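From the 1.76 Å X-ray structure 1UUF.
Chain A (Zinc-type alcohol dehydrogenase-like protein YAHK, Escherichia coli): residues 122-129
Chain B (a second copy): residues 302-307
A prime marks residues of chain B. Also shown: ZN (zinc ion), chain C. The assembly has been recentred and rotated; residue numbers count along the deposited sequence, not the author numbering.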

ATOM      1  N   GLY A 122      17.753   2.958 -12.674  1.00 13.86           N
ATOM      2  CA  GLY A 122      17.030   3.850 -13.566  1.00 12.46           C
ATOM      3  C   GLY A 122      15.918   4.594 -12.843  1.00 12.63           C
ATOM      4  O   GLY A 122      14.931   5.013 -13.455  1.00 13.23           O
ATOM      5  N   LEU A 123      16.078   4.756 -11.535  1.00 11.28           N
ATOM      6  CA  LEU A 123      15.092   5.458 -10.723  1.00 12.05           C
ATOM      7  C   LEU A 123      15.732   6.677 -10.063  1.00 11.18           C
ATOM      8  O   LEU A 123      15.681   6.842  -8.845  1.00 10.76           O
ATOM      9  N   GLU A 124      16.336   7.533 -10.880  1.00 12.01           N
ATOM     10  CA  GLU A 124      16.988   8.733 -10.369  1.00 10.69           C
ATOM     11  C   GLU A 124      16.013   9.611  -9.591  1.00 10.92           C
ATOM     12  O   GLU A 124      16.426  10.415  -8.756  1.00 11.69           O
ATOM     13  N   ASN A 125      14.719   9.446  -9.860  1.00  9.93           N
ATOM     14  CA  ASN A 125      13.683  10.221  -9.180  1.00 10.60           C
ATOM     15  C   ASN A 125      13.569   9.883  -7.691  1.00 11.21           C
ATOM     16  O   ASN A 125      13.091  10.698  -6.895  1.00 11.55           O
ATOM     17  N   TYR A 126      14.013   8.686  -7.317  1.00 10.52           N
ATOM     18  CA  TYR A 126      13.960   8.262  -5.924  1.00 11.98           C
ATOM     19  C   TYR A 126      15.323   8.340  -5.238  1.00 11.97           C
ATOM     20  O   TYR A 126      15.495   7.863  -4.118  1.00 13.67           O
ATOM     21  N   CYS A 127      16.292   8.943  -5.915  1.00 12.63           N
ATOM     22  CA  CYS A 127      17.629   9.099  -5.347  1.00 12.60           C
ATOM     23  C   CYS A 127      17.541  10.077  -4.174  1.00 14.20           C
ATOM     24  O   CYS A 127      16.850  11.091  -4.260  1.00 14.00           O
ATOM     25  N   ASP A 128      18.229   9.775  -3.074  1.00 16.43           N
ATOM     26  CA  ASP A 128      18.203  10.663  -1.912  1.00 18.22           C
ATOM     27  C   ASP A 128      18.913  11.975  -2.186  1.00 18.68           C
ATOM     28  O   ASP A 128      18.726  12.955  -1.460  1.00 20.20           O
ATOM     29  N   HIS A 129      19.737  11.996  -3.226  1.00 17.86           N
ATOM     30  CA  HIS A 129      20.495  13.194  -3.552  1.00 18.70           C
ATOM     31  C   HIS A 129      20.200  13.691  -4.953  1.00 18.29           C
ATOM     32  O   HIS A 129      21.075  14.213  -5.639  1.00 19.87           O
TER
ATOM     33  N   LEU B 302       4.710   8.501   1.493  1.00 14.03           N
ATOM     34  CA  LEU B 302       4.426   7.379   0.605  1.00 12.68           C
ATOM     35  C   LEU B 302       4.909   7.731  -0.796  1.00 12.09           C
ATOM     36  O   LEU B 302       5.518   6.917  -1.484  1.00 11.87           O
ATOM     37  N   ILE B 303       4.634   8.962  -1.209  1.00 10.52           N
ATOM     38  CA  ILE B 303       5.020   9.431  -2.536  1.00 11.03           C
ATOM     39  C   ILE B 303       6.522   9.512  -2.777  1.00 11.79           C
ATOM     40  O   ILE B 303       7.017   9.043  -3.800  1.00 10.76           O
ATOM     41  N   MET B 304       7.241  10.106  -1.831  1.00 11.12           N
ATOM     42  CA  MET B 304       8.682  10.289  -1.949  1.00 13.90           C
ATOM     43  C   MET B 304       9.514   9.035  -2.200  1.00 13.00           C
ATOM     44  O   MET B 304      10.610   9.132  -2.746  1.00 10.51           O
ATOM     45  N   LYS B 305       9.010   7.865  -1.812  1.00 10.99           N
ATOM     46  CA  LYS B 305       9.770   6.633  -2.004  1.00 10.75           C
ATOM     47  C   LYS B 305       8.940   5.475  -2.536  1.00 10.07           C
ATOM     48  O   LYS B 305       9.360   4.322  -2.451  1.00 10.76           O
ATOM     49  N   ARG B 306       7.774   5.788  -3.091  1.00  9.38           N
ATOM     50  CA  ARG B 306       6.871   4.773  -3.624  1.00  8.93           C
ATOM     51  C   ARG B 306       6.657   3.662  -2.602  1.00  8.55           C
ATOM     52  O   ARG B 306       6.836   2.474  -2.889  1.00  9.59           O
ATOM     53  N   ARG B 307       6.279   4.069  -1.398  1.00  8.15           N
ATOM     54  CA  ARG B 307       6.022   3.130  -0.313  1.00  8.38           C
ATOM     55  C   ARG B 307       4.535   2.849  -0.278  1.00  8.67           C
ATOM     56  O   ARG B 307       3.749   3.548  -0.916  1.00  9.88           O
TER

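Two copies of the protein meet here through a small contact, burying 323 Å² in all, in which Tyr126 is the main contribution of chain A and Lys305′ and Arg306′ that of chain B. At the start of the chain B stretch, Leu302′ lies out of reach of the chain A stretch. Ile303′ (m, t) directs its CA-to-CB bond away, so it takes part through its backbone: its carbonyl lies at the edge of the Tyr126 ring, with Ile303′ O 3.7 Å from Tyr126 CE2. Met304′, with all three chi angles in m, also has its CA-to-CB bond directed away, and Met304′ O approaches the same ring edge, 3.3 Å from Tyr126 CD2. The aromatic edge, with its slightly positive hydrogens, is a suitable neighbour for these oxygens.

Lys305′ starts away from chain A, but its m, m, t, t side chain brings the ammonium group back to it. Lys305′ NZ donates a hydrogen bond to the backbone O of Tyr126 (2.7 Å) and another to Asp128 OD1 (2.6 Å), the latter forming a salt bridge. Asp128 (chi1 m) leaves CA sideways, its carboxylate ending nearer chain B. Between Tyr126 and Asp128 in sequence, Cys127 (chi1 t) has its CA-to-CB bond directed away from chain B and binds the zinc ion through SG at 2.4 Å, the other three ligand atoms coming from elsewhere in the structure; Cys127 SG also accepts a hydrogen bond from His129 N (3.3 Å).

Arg306′, at positive phi, has its CA-to-CB bond toward chain A, and its side chain is t, t, p over chi1 to chi3. Arg306′ CB lies 3.6 Å from Tyr126 OH, while Tyr126 CE1 sits over one face of the guanidinium. Tyr126 itself is m, leaving CA sideways before its ring reaches chain B. Leu123 (m, t) has its CA-to-CB bond toward chain B and places CD1 3.9 Å from Arg306′ NH2, adding an apolar neighbour to the guanidinium. Arg307′ makes no contact with the chain A stretch.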

ATOM      1  CB  LEU A 123      14.521   4.514  -9.656  1.00 12.62           C
ATOM      2  CG  LEU A 123      13.734   3.317 -10.192  1.00 15.61           C
ATOM      3  CD1 LEU A 123      13.355   2.399  -9.042  1.00 15.90           C
ATOM      4  CD2 LEU A 123      12.487   3.800 -10.928  1.00 15.95           C
ATOM      5  CB  GLU A 124      17.605   9.528 -11.521  1.00 11.01           C
ATOM      6  CG  GLU A 124      18.658   8.752 -12.297  1.00 12.48           C
ATOM      7  CD  GLU A 124      18.105   8.028 -13.518  1.00 13.91           C
ATOM      8  OE1 GLU A 124      16.886   7.752 -13.576  1.00 13.80           O
ATOM      9  OE2 GLU A 124      18.909   7.720 -14.422  1.00 15.39           O
ATOM     10  CB  ASN A 125      12.327  10.016  -9.877  1.00 10.33           C
ATOM     11  CG  ASN A 125      11.940   8.545 -10.009  1.00 11.94           C
ATOM     12  OD1 ASN A 125      12.763   7.699 -10.355  1.00 10.29           O
ATOM     13  ND2 ASN A 125      10.667   8.245  -9.759  1.00 12.02           N
ATOM     14  CB  TYR A 126      13.395   6.841  -5.828  1.00 12.05           C
ATOM     15  CG  TYR A 126      11.937   6.770  -6.230  1.00 11.08           C
ATOM     16  CD1 TYR A 126      11.511   5.931  -7.258  1.00 11.70           C
ATOM     17  CD2 TYR A 126      10.988   7.581  -5.607  1.00 10.91           C
ATOM     18  CE1 TYR A 126      10.174   5.906  -7.662  1.00  9.70           C
ATOM     19  CE2 TYR A 126       9.652   7.568  -6.000  1.00 11.04           C
ATOM     20  CZ  TYR A 126       9.253   6.733  -7.030  1.00 10.86           C
ATOM     21  OH  TYR A 126       7.942   6.759  -7.443  1.00 11.15           O
ATOM     22  CB  CYS A 127      18.588   9.646  -6.413  1.00 13.07           C
ATOM     23  SG  CYS A 127      20.244  10.096  -5.814  1.00 13.57           S
ATOM     24  CB  ASP A 128      18.878  10.014  -0.702  1.00 20.38           C
ATOM     25  CG  ASP A 128      17.979   9.035   0.014  1.00 23.76           C
ATOM     26  OD1 ASP A 128      16.755   9.278   0.067  1.00 26.06           O
ATOM     27  OD2 ASP A 128      18.505   8.035   0.547  1.00 28.74           O
ATOM     28  CB  HIS A 129      21.980  12.896  -3.385  1.00 20.23           C
ATOM     29  CG  HIS A 129      22.305  12.254  -2.075  1.00 22.08           C
ATOM     30  ND1 HIS A 129      22.187  12.919  -0.874  1.00 26.23           N
ATOM     31  CD2 HIS A 129      22.668  10.986  -1.768  1.00 25.04           C
ATOM     32  CE1 HIS A 129      22.460  12.089   0.116  1.00 25.94           C
ATOM     33  NE2 HIS A 129      22.753  10.910  -0.399  1.00 26.95           N
TER
ATOM     34  CB  LEU B 302       2.923   7.084   0.547  1.00 14.92           C
ATOM     35  CG  LEU B 302       2.227   6.567   1.807  1.00 15.34           C
ATOM     36  CD1 LEU B 302       0.770   6.295   1.487  1.00 16.87           C
ATOM     37  CD2 LEU B 302       2.913   5.303   2.301  1.00 17.06           C
ATOM     38  CB  ILE B 303       4.391  10.810  -2.816  1.00 11.79           C
ATOM     39  CG1 ILE B 303       2.889  10.637  -3.045  1.00 12.09           C
ATOM     40  CG2 ILE B 303       5.047  11.464  -4.025  1.00 12.34           C
ATOM     41  CD1 ILE B 303       2.136  11.942  -3.182  1.00 15.37           C
ATOM     42  CB  MET B 304       9.219  11.000  -0.704  1.00 18.81           C
ATOM     43  CG  MET B 304       8.798  12.456  -0.588  1.00 24.95           C
ATOM     44  SD  MET B 304       9.408  13.460  -1.962  1.00 35.26           S
ATOM     45  CE  MET B 304      11.135  13.660  -1.492  1.00 30.95           C
ATOM     46  CB  LYS B 305      10.421   6.209  -0.683  1.00 11.62           C
ATOM     47  CG  LYS B 305      11.516   7.149  -0.192  1.00 13.25           C
ATOM     48  CD  LYS B 305      12.736   7.089  -1.094  1.00 13.87           C
ATOM     49  CE  LYS B 305      13.874   7.923  -0.525  1.00 17.55           C
ATOM     50  NZ  LYS B 305      15.050   7.924  -1.435  1.00 18.83           N
ATOM     51  CB  ARG B 306       7.413   4.186  -4.932  1.00  8.89           C
ATOM     52  CG  ARG B 306       6.338   3.445  -5.722  1.00  9.27           C
ATOM     53  CD  ARG B 306       6.719   3.304  -7.191  1.00  8.53           C
ATOM     54  NE  ARG B 306       7.903   2.468  -7.367  1.00 10.06           N
ATOM     55  CZ  ARG B 306       8.543   2.313  -8.519  1.00 12.71           C
ATOM     56  NH1 ARG B 306       8.118   2.942  -9.609  1.00 12.63           N
ATOM     57  NH2 ARG B 306       9.609   1.525  -8.583  1.00 13.22           N
ATOM     58  CB  ARG B 307       6.434   3.740   1.018  1.00  8.11           C
ATOM     59  CG  ARG B 307       7.919   3.956   1.186  1.00  8.93           C
ATOM     60  CD  ARG B 307       8.136   5.069   2.187  1.00 11.05           C
ATOM     61  NE  ARG B 307       9.515   5.175   2.644  1.00 10.15           N
ATOM     62  CZ  ARG B 307      10.055   6.301   3.095  1.00 12.08           C
ATOM     63  NH1 ARG B 307       9.331   7.412   3.134  1.00 13.68           N
ATOM     64  NH2 ARG B 307      11.309   6.313   3.521  1.00 12.32           N
TER
HETATM   65 ZN    ZN C 401      21.477   8.161  -6.469  1.00 16.73          ZN